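Local coordinates for N-terminal acetyltransferase B complex subunit MDM20 (Candida albicans, PDB 5K04), which probably serves as the non-catalytic, helical-repeat subunit of the NatB complex, which acetylates protein N-termini, at residues F126-N137 with W148-E159. Residues are numbered along the deposited sequence; the frame is centred on the assembly and turned at random.
Sequences FKVFNRIFMYLN and WYAFSFHLLLQE
The side chain of N130 sits as a knob in the hole formed by Y149, S152, F153 and L156 of 148-157, one of two interlocking knobs in the closely packed middle of the contact. With CG anti to the backbone N (chi1 170°), its amide reaches across, and ND2 donates to S152 OG (3.1 Å), which lies somewhat out of the amide plane. The same ND2 stands over the centre of the F153 ring, 3.2 Å from CZ, the amide steeply inclined to the ring. Y149 returns the interlock as a knob between N130, F133, M134 and N137, its ring sandwiched by M134 CA and F153 CE2 on opposite faces. The two helices run antiparallel, axes 8.6 Å apart at 160°, forming a helical hairpin consistent with the TPR-like superhelix expected of this family. Deeper in, W148 CB sits over the centre of the F133 ring, while S152 CB meets that ring's edge; F117 of helix 109-120 also meets the F133 ring, and the carbonyl O of F484 accepts a hydrogen bond from W148 NE1. Buried F126 takes L155 CB over one face. The margin beside it is open to solvent: L156 CD2 touches K127 CG (3.6 Å), K127 NZ pairs with E161, and exposed E159 sets CG at the F126 ring edge, in plane.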
ATOM      1  N   PHE A 126     -14.624  16.707   2.879  1.00 66.39           N
ATOM      2  CA  PHE A 126     -14.605  17.549   1.684  1.00 70.02           C
ATOM      3  C   PHE A 126     -15.595  18.706   1.771  1.00 57.17           C
ATOM      4  O   PHE A 126     -15.447  19.683   1.029  1.00 51.05           O
ATOM      5  CB  PHE A 126     -14.892  16.706   0.433  1.00 67.47           C
ATOM      6  CG  PHE A 126     -13.843  15.665   0.136  1.00 70.70           C
ATOM      7  CD1 PHE A 126     -12.501  15.939   0.302  1.00 74.80           C
ATOM      8  CD2 PHE A 126     -14.211  14.407  -0.321  1.00 74.79           C
ATOM      9  CE1 PHE A 126     -11.542  14.971   0.023  1.00 73.85           C
ATOM     10  CE2 PHE A 126     -13.259  13.440  -0.602  1.00 71.38           C
ATOM     11  CZ  PHE A 126     -11.927  13.722  -0.431  1.00 68.61           C
ATOM     12  N   LYS A 127     -16.616  18.601   2.632  1.00 64.41           N
ATOM     13  CA  LYS A 127     -17.494  19.740   2.895  1.00 74.32           C
ATOM     14  C   LYS A 127     -16.754  20.833   3.646  1.00 65.93           C
ATOM     15  O   LYS A 127     -17.045  22.020   3.462  1.00 46.86           O
ATOM     16  CB  LYS A 127     -18.731  19.297   3.691  1.00 78.08           C
ATOM     17  CG  LYS A 127     -19.869  18.785   2.825  1.00 84.64           C
ATOM     18  CD  LYS A 127     -20.886  17.978   3.614  1.00 89.17           C
ATOM     19  CE  LYS A 127     -21.890  17.308   2.675  1.00 90.52           C
ATOM     20  NZ  LYS A 127     -22.760  16.330   3.385  1.00 94.55           N
ATOM     21  N   VAL A 128     -15.794  20.439   4.489  1.00 73.43           N
ATOM     22  CA  VAL A 128     -14.947  21.400   5.185  1.00 59.24           C
ATOM     23  C   VAL A 128     -13.937  22.020   4.220  1.00 46.86           C
ATOM     24  O   VAL A 128     -13.786  23.245   4.179  1.00 38.42           O
ATOM     25  CB  VAL A 128     -14.264  20.727   6.387  1.00 58.75           C
ATOM     26  CG1 VAL A 128     -13.059  21.513   6.824  1.00 61.10           C
ATOM     27  CG2 VAL A 128     -15.251  20.623   7.534  1.00 53.09           C
ATOM     28  N   PHE A 129     -13.249  21.190   3.421  1.00 44.06           N
ATOM     29  CA  PHE A 129     -12.352  21.718   2.396  1.00 46.58           C
ATOM     30  C   PHE A 129     -13.058  22.779   1.564  1.00 47.84           C
ATOM     31  O   PHE A 129     -12.547  23.886   1.366  1.00 36.57           O
ATOM     32  CB  PHE A 129     -11.864  20.597   1.470  1.00 50.52           C
ATOM     33  CG  PHE A 129     -10.748  19.759   2.027  1.00 63.73           C
ATOM     34  CD1 PHE A 129     -10.788  19.280   3.326  1.00 72.10           C
ATOM     35  CD2 PHE A 129      -9.673  19.400   1.218  1.00 67.60           C
ATOM     36  CE1 PHE A 129      -9.764  18.485   3.823  1.00 73.10           C
ATOM     37  CE2 PHE A 129      -8.643  18.609   1.706  1.00 72.79           C
ATOM     38  CZ  PHE A 129      -8.691  18.151   3.014  1.00 74.91           C
ATOM     39  N   ASN A 130     -14.247  22.435   1.062  1.00 49.93           N
ATOM     40  CA  ASN A 130     -15.003  23.327   0.201  1.00 47.77           C
ATOM     41  C   ASN A 130     -15.490  24.552   0.968  1.00 43.30           C
ATOM     42  O   ASN A 130     -15.528  25.659   0.420  1.00 32.70           O
ATOM     43  CB  ASN A 130     -16.177  22.558  -0.406  1.00 41.30           C
ATOM     44  CG  ASN A 130     -17.143  23.453  -1.123  1.00 37.38           C
ATOM     45  OD1 ASN A 130     -18.068  24.001  -0.524  1.00 29.48           O
ATOM     46  ND2 ASN A 130     -16.929  23.617  -2.425  1.00 44.97           N
ATOM     47  N   ARG A 131     -15.853  24.369   2.237  1.00 46.88           N
ATOM     48  CA  ARG A 131     -16.212  25.512   3.063  1.00 48.80           C
ATOM     49  C   ARG A 131     -15.009  26.419   3.310  1.00 42.37           C
ATOM     50  O   ARG A 131     -15.127  27.646   3.242  1.00 34.72           O
ATOM     51  CB  ARG A 131     -16.818  25.043   4.387  1.00 51.09           C
ATOM     52  CG  ARG A 131     -17.317  26.198   5.251  1.00 53.84           C
ATOM     53  CD  ARG A 131     -18.647  25.869   5.929  1.00 63.88           C
ATOM     54  NE  ARG A 131     -18.521  24.824   6.941  1.00 68.10           N
ATOM     55  CZ  ARG A 131     -19.076  23.620   6.857  1.00 74.11           C
ATOM     56  NH1 ARG A 131     -19.815  23.292   5.804  1.00 81.73           N
ATOM     57  NH2 ARG A 131     -18.894  22.743   7.833  1.00 77.18           N
ATOM     58  N   ILE A 132     -13.843  25.836   3.600  1.00 48.87           N
ATOM     59  CA  ILE A 132     -12.643  26.647   3.796  1.00 50.83           C
ATOM     60  C   ILE A 132     -12.339  27.435   2.537  1.00 50.02           C
ATOM     61  O   ILE A 132     -12.103  28.648   2.573  1.00 30.94           O
ATOM     62  CB  ILE A 132     -11.447  25.766   4.179  1.00 42.98           C
ATOM     63  CG1 ILE A 132     -11.674  25.154   5.553  1.00 43.61           C
ATOM     64  CG2 ILE A 132     -10.152  26.587   4.120  1.00 43.56           C
ATOM     65  CD1 ILE A 132     -10.690  24.045   5.882  1.00 49.12           C
ATOM     66  N   PHE A 133     -12.349  26.743   1.401  1.00 48.81           N
ATOM     67  CA  PHE A 133     -12.041  27.372   0.134  1.00 41.91           C
ATOM     68  C   PHE A 133     -13.071  28.432  -0.238  1.00 40.52           C
ATOM     69  O   PHE A 133     -12.730  29.422  -0.894  1.00 32.83           O
ATOM     70  CB  PHE A 133     -11.928  26.281  -0.930  1.00 41.33           C
ATOM     71  CG  PHE A 133     -10.786  25.327  -0.686  1.00 43.48           C
ATOM     72  CD1 PHE A 133      -9.728  25.685   0.134  1.00 45.78           C
ATOM     73  CD2 PHE A 133     -10.760  24.083  -1.276  1.00 49.97           C
ATOM     74  CE1 PHE A 133      -8.662  24.807   0.365  1.00 39.75           C
ATOM     75  CE2 PHE A 133      -9.699  23.204  -1.053  1.00 45.73           C
ATOM     76  CZ  PHE A 133      -8.658  23.568  -0.225  1.00 44.60           C
ATOM     77  N   MET A 134     -14.321  28.262   0.193  1.00 49.33           N
ATOM     78  CA  MET A 134     -15.333  29.281  -0.062  1.00 47.84           C
ATOM     79  C   MET A 134     -14.970  30.597   0.627  1.00 41.22           C
ATOM     80  O   MET A 134     -14.973  31.661  -0.002  1.00 37.55           O
ATOM     81  CB  MET A 134     -16.712  28.780   0.389  1.00 49.02           C
ATOM     82  CG  MET A 134     -17.893  29.734   0.063  1.00 45.38           C
ATOM     83  SD  MET A 134     -18.125  31.039   1.249  1.00 33.16           S
ATOM     84  CE  MET A 134     -18.663  30.014   2.591  1.00 53.31           C
ATOM     85  N   TYR A 135     -14.669  30.543   1.929  1.00 53.11           N
ATOM     86  CA  TYR A 135     -14.238  31.747   2.642  1.00 54.33           C
ATOM     87  C   TYR A 135     -12.961  32.316   2.037  1.00 51.47           C
ATOM     88  O   TYR A 135     -12.823  33.531   1.868  1.00 50.39           O
ATOM     89  CB  TYR A 135     -14.018  31.440   4.122  1.00 46.02           C
ATOM     90  CG  TYR A 135     -15.285  31.323   4.937  1.00 46.65           C
ATOM     91  CD1 TYR A 135     -16.007  32.453   5.283  1.00 52.87           C
ATOM     92  CD2 TYR A 135     -15.744  30.087   5.386  1.00 51.73           C
ATOM     93  CE1 TYR A 135     -17.166  32.369   6.047  1.00 52.03           C
ATOM     94  CE2 TYR A 135     -16.908  29.990   6.156  1.00 54.54           C
ATOM     95  CZ  TYR A 135     -17.614  31.142   6.477  1.00 52.32           C
ATOM     96  OH  TYR A 135     -18.766  31.085   7.225  1.00 48.45           O
ATOM     97  N   LEU A 136     -12.021  31.443   1.696  1.00 51.13           N
ATOM     98  CA  LEU A 136     -10.724  31.883   1.211  1.00 56.26           C
ATOM     99  C   LEU A 136     -10.831  32.528  -0.166  1.00 54.68           C
ATOM    100  O   LEU A 136     -10.012  33.380  -0.527  1.00 49.11           O
ATOM    101  CB  LEU A 136      -9.779  30.685   1.190  1.00 49.51           C
ATOM    102  CG  LEU A 136      -8.316  30.982   0.894  1.00 53.38           C
ATOM    103  CD1 LEU A 136      -7.753  31.938   1.936  1.00 56.74           C
ATOM    104  CD2 LEU A 136      -7.531  29.686   0.850  1.00 45.42           C
ATOM    105  N   ASN A 137     -11.826  32.134  -0.942  1.00 51.86           N
ATOM    106  CA  ASN A 137     -12.015  32.684  -2.269  1.00 53.71           C
ATOM    107  C   ASN A 137     -12.862  33.946  -2.258  1.00 53.64           C
ATOM    108  O   ASN A 137     -12.807  34.733  -3.213  1.00 35.73           O
ATOM    109  CB  ASN A 137     -12.660  31.631  -3.164  1.00 48.19           C
ATOM    110  CG  ASN A 137     -12.847  32.110  -4.572  1.00 49.12           C
ATOM    111  OD1 ASN A 137     -11.871  32.339  -5.300  1.00 41.58           O
ATOM    112  ND2 ASN A 137     -14.109  32.253  -4.981  1.00 54.63           N
ATOM    113  N   TRP A 148      -8.699  26.040  -6.216  1.00 43.01           N
ATOM    114  CA  TRP A 148      -8.932  25.233  -5.020  1.00 41.07           C
ATOM    115  C   TRP A 148     -10.419  24.993  -4.803  1.00 38.92           C
ATOM    116  O   TRP A 148     -10.888  23.850  -4.704  1.00 23.85           O
ATOM    117  CB  TRP A 148      -8.347  25.943  -3.795  1.00 34.20           C
ATOM    118  CG  TRP A 148      -6.843  25.934  -3.729  1.00 42.32           C
ATOM    119  CD1 TRP A 148      -5.981  25.485  -4.687  1.00 37.70           C
ATOM    120  CD2 TRP A 148      -6.024  26.372  -2.624  1.00 39.52           C
ATOM    121  NE1 TRP A 148      -4.672  25.621  -4.250  1.00 39.55           N
ATOM    122  CE2 TRP A 148      -4.672  26.155  -2.989  1.00 41.47           C
ATOM    123  CE3 TRP A 148      -6.304  26.920  -1.367  1.00 37.13           C
ATOM    124  CZ2 TRP A 148      -3.605  26.485  -2.150  1.00 40.06           C
ATOM    125  CZ3 TRP A 148      -5.241  27.248  -0.525  1.00 39.35           C
ATOM    126  CH2 TRP A 148      -3.908  27.030  -0.926  1.00 41.37           C
ATOM    127  N   TYR A 149     -11.168  26.092  -4.732  1.00 39.91           N
ATOM    128  CA  TYR A 149     -12.599  26.042  -4.474  1.00 42.11           C
ATOM    129  C   TYR A 149     -13.308  25.190  -5.521  1.00 40.27           C
ATOM    130  O   TYR A 149     -14.105  24.311  -5.180  1.00 32.62           O
ATOM    131  CB  TYR A 149     -13.113  27.479  -4.452  1.00 36.86           C
ATOM    132  CG  TYR A 149     -14.516  27.664  -3.969  1.00 41.71           C
ATOM    133  CD1 TYR A 149     -15.080  26.782  -3.047  1.00 44.29           C
ATOM    134  CD2 TYR A 149     -15.289  28.735  -4.426  1.00 42.26           C
ATOM    135  CE1 TYR A 149     -16.378  26.957  -2.587  1.00 47.84           C
ATOM    136  CE2 TYR A 149     -16.602  28.924  -3.965  1.00 44.60           C
ATOM    137  CZ  TYR A 149     -17.138  28.031  -3.042  1.00 44.31           C
ATOM    138  OH  TYR A 149     -18.426  28.191  -2.580  1.00 30.67           O
ATOM    139  N   ALA A 150     -12.975  25.408  -6.802  1.00 44.39           N
ATOM    140  CA  ALA A 150     -13.560  24.646  -7.906  1.00 44.01           C
ATOM    141  C   ALA A 150     -13.203  23.171  -7.815  1.00 37.90           C
ATOM    142  O   ALA A 150     -14.062  22.290  -7.968  1.00 26.29           O
ATOM    143  CB  ALA A 150     -13.071  25.216  -9.241  1.00 27.13           C
ATOM    144  N   PHE A 151     -11.924  22.886  -7.596  1.00 35.07           N
ATOM    145  CA  PHE A 151     -11.492  21.502  -7.458  1.00 43.52           C
ATOM    146  C   PHE A 151     -12.189  20.821  -6.282  1.00 40.41           C
ATOM    147  O   PHE A 151     -12.521  19.631  -6.359  1.00 32.50           O
ATOM    148  CB  PHE A 151      -9.965  21.458  -7.305  1.00 39.59           C
ATOM    149  CG  PHE A 151      -9.403  20.067  -7.274  1.00 38.26           C
ATOM    150  CD1 PHE A 151      -9.436  19.264  -8.404  1.00 33.72           C
ATOM    151  CD2 PHE A 151      -8.842  19.566  -6.110  1.00 36.93           C
ATOM    152  CE1 PHE A 151      -8.914  17.976  -8.365  1.00 40.08           C
ATOM    153  CE2 PHE A 151      -8.316  18.295  -6.069  1.00 35.55           C
ATOM    154  CZ  PHE A 151      -8.354  17.494  -7.197  1.00 37.59           C
ATOM    155  N   SER A 152     -12.455  21.575  -5.210  1.00 43.65           N
ATOM    156  CA  SER A 152     -13.106  21.011  -4.033  1.00 38.90           C
ATOM    157  C   SER A 152     -14.533  20.571  -4.338  1.00 42.38           C
ATOM    158  O   SER A 152     -15.065  19.714  -3.625  1.00 30.07           O
ATOM    159  CB  SER A 152     -13.090  22.023  -2.881  1.00 31.64           C
ATOM    160  OG  SER A 152     -13.955  23.123  -3.125  1.00 25.52           O
ATOM    161  N   PHE A 153     -15.159  21.136  -5.380  1.00 47.92           N
ATOM    162  CA  PHE A 153     -16.500  20.696  -5.767  1.00 40.17           C
ATOM    163  C   PHE A 153     -16.462  19.335  -6.438  1.00 35.27           C
ATOM    164  O   PHE A 153     -17.374  18.520  -6.258  1.00 33.97           O
ATOM    165  CB  PHE A 153     -17.151  21.713  -6.697  1.00 40.86           C
ATOM    166  CG  PHE A 153     -17.750  22.874  -5.982  1.00 41.07           C
ATOM    167  CD1 PHE A 153     -18.891  22.713  -5.214  1.00 37.15           C
ATOM    168  CD2 PHE A 153     -17.156  24.127  -6.047  1.00 38.71           C
ATOM    169  CE1 PHE A 153     -19.448  23.792  -4.516  1.00 40.77           C
ATOM    170  CE2 PHE A 153     -17.700  25.210  -5.367  1.00 43.30           C
ATOM    171  CZ  PHE A 153     -18.853  25.044  -4.597  1.00 41.71           C
ATOM    172  N   HIS A 154     -15.412  19.083  -7.212  1.00 42.49           N
ATOM    173  CA  HIS A 154     -15.162  17.744  -7.726  1.00 48.15           C
ATOM    174  C   HIS A 154     -14.941  16.742  -6.596  1.00 48.17           C
ATOM    175  O   HIS A 154     -15.474  15.627  -6.634  1.00 37.26           O
ATOM    176  CB  HIS A 154     -13.946  17.755  -8.643  1.00 39.51           C
ATOM    177  CG  HIS A 154     -13.395  16.391  -8.889  1.00 49.77           C
ATOM    178  ND1 HIS A 154     -14.095  15.425  -9.577  1.00 51.96           N
ATOM    179  CD2 HIS A 154     -12.229  15.820  -8.515  1.00 48.49           C
ATOM    180  CE1 HIS A 154     -13.374  14.322  -9.636  1.00 46.81           C
ATOM    181  NE2 HIS A 154     -12.237  14.534  -8.998  1.00 54.12           N
ATOM    182  N   LEU A 155     -14.117  17.110  -5.603  1.00 51.24           N
ATOM    183  CA  LEU A 155     -13.888  16.245  -4.449  1.00 47.96           C
ATOM    184  C   LEU A 155     -15.198  15.858  -3.784  1.00 47.08           C
ATOM    185  O   LEU A 155     -15.411  14.685  -3.454  1.00 28.43           O
ATOM    186  CB  LEU A 155     -12.982  16.939  -3.445  1.00 42.00           C
ATOM    187  CG  LEU A 155     -11.529  17.170  -3.873  1.00 45.38           C
ATOM    188  CD1 LEU A 155     -10.759  17.735  -2.677  1.00 49.93           C
ATOM    189  CD2 LEU A 155     -10.867  15.866  -4.399  1.00 36.81           C
ATOM    190  N   LEU A 156     -16.086  16.843  -3.589  1.00 50.00           N
ATOM    191  CA  LEU A 156     -17.394  16.592  -2.985  1.00 49.69           C
ATOM    192  C   LEU A 156     -18.225  15.662  -3.849  1.00 46.89           C
ATOM    193  O   LEU A 156     -18.864  14.733  -3.344  1.00 42.08           O
ATOM    194  CB  LEU A 156     -18.149  17.907  -2.801  1.00 50.85           C
ATOM    195  CG  LEU A 156     -17.868  18.782  -1.601  1.00 52.28           C
ATOM    196  CD1 LEU A 156     -18.646  20.092  -1.748  1.00 44.11           C
ATOM    197  CD2 LEU A 156     -18.259  18.036  -0.327  1.00 50.85           C
ATOM    198  N   LEU A 157     -18.236  15.915  -5.163  1.00 49.80           N
ATOM    199  CA  LEU A 157     -18.978  15.082  -6.105  1.00 54.03           C
ATOM    200  C   LEU A 157     -18.567  13.621  -6.031  1.00 58.47           C
ATOM    201  O   LEU A 157     -19.329  12.748  -6.466  1.00 58.88           O
ATOM    202  CB  LEU A 157     -18.769  15.593  -7.529  1.00 48.63           C
ATOM    203  CG  LEU A 157     -19.602  16.812  -7.893  1.00 56.81           C
ATOM    204  CD1 LEU A 157     -19.133  17.408  -9.211  1.00 55.95           C
ATOM    205  CD2 LEU A 157     -21.052  16.396  -7.964  1.00 56.92           C
ATOM    206  N   GLN A 158     -17.376  13.343  -5.494  1.00 60.06           N
ATOM    207  CA  GLN A 158     -16.863  11.990  -5.373  1.00 62.59           C
ATOM    208  C   GLN A 158     -17.369  11.310  -4.115  1.00 64.39           C
ATOM    209  O   GLN A 158     -16.784  10.315  -3.681  1.00 63.48           O
ATOM    210  CB  GLN A 158     -15.324  11.992  -5.397  1.00 65.34           C
ATOM    211  CG  GLN A 158     -14.694  12.592  -6.641  1.00 60.82           C
ATOM    212  CD  GLN A 158     -15.326  12.064  -7.888  1.00 77.73           C
ATOM    213  OE1 GLN A 158     -15.962  12.801  -8.644  1.00 84.27           O
ATOM    214  NE2 GLN A 158     -15.229  10.767  -8.078  1.00 84.75           N
ATOM    215  N   GLU A 159     -18.422  11.835  -3.500  1.00 70.70           N
ATOM    216  CA  GLU A 159     -18.940  11.254  -2.265  1.00 78.03           C
ATOM    217  C   GLU A 159     -20.371  10.742  -2.363  1.00 82.01           C
ATOM    218  O   GLU A 159     -20.710   9.793  -1.653  1.00 84.39           O
ATOM    219  CB  GLU A 159     -18.821  12.260  -1.111  1.00 75.29           C
ATOM    220  CG  GLU A 159     -17.363  12.581  -0.787  1.00 80.60           C
ATOM    221  CD  GLU A 159     -17.180  13.229   0.575  1.00 83.77           C
ATOM    222  OE1 GLU A 159     -17.987  14.114   0.936  1.00 81.11           O
ATOM    223  OE2 GLU A 159     -16.226  12.843   1.287  1.00 85.11           O
TER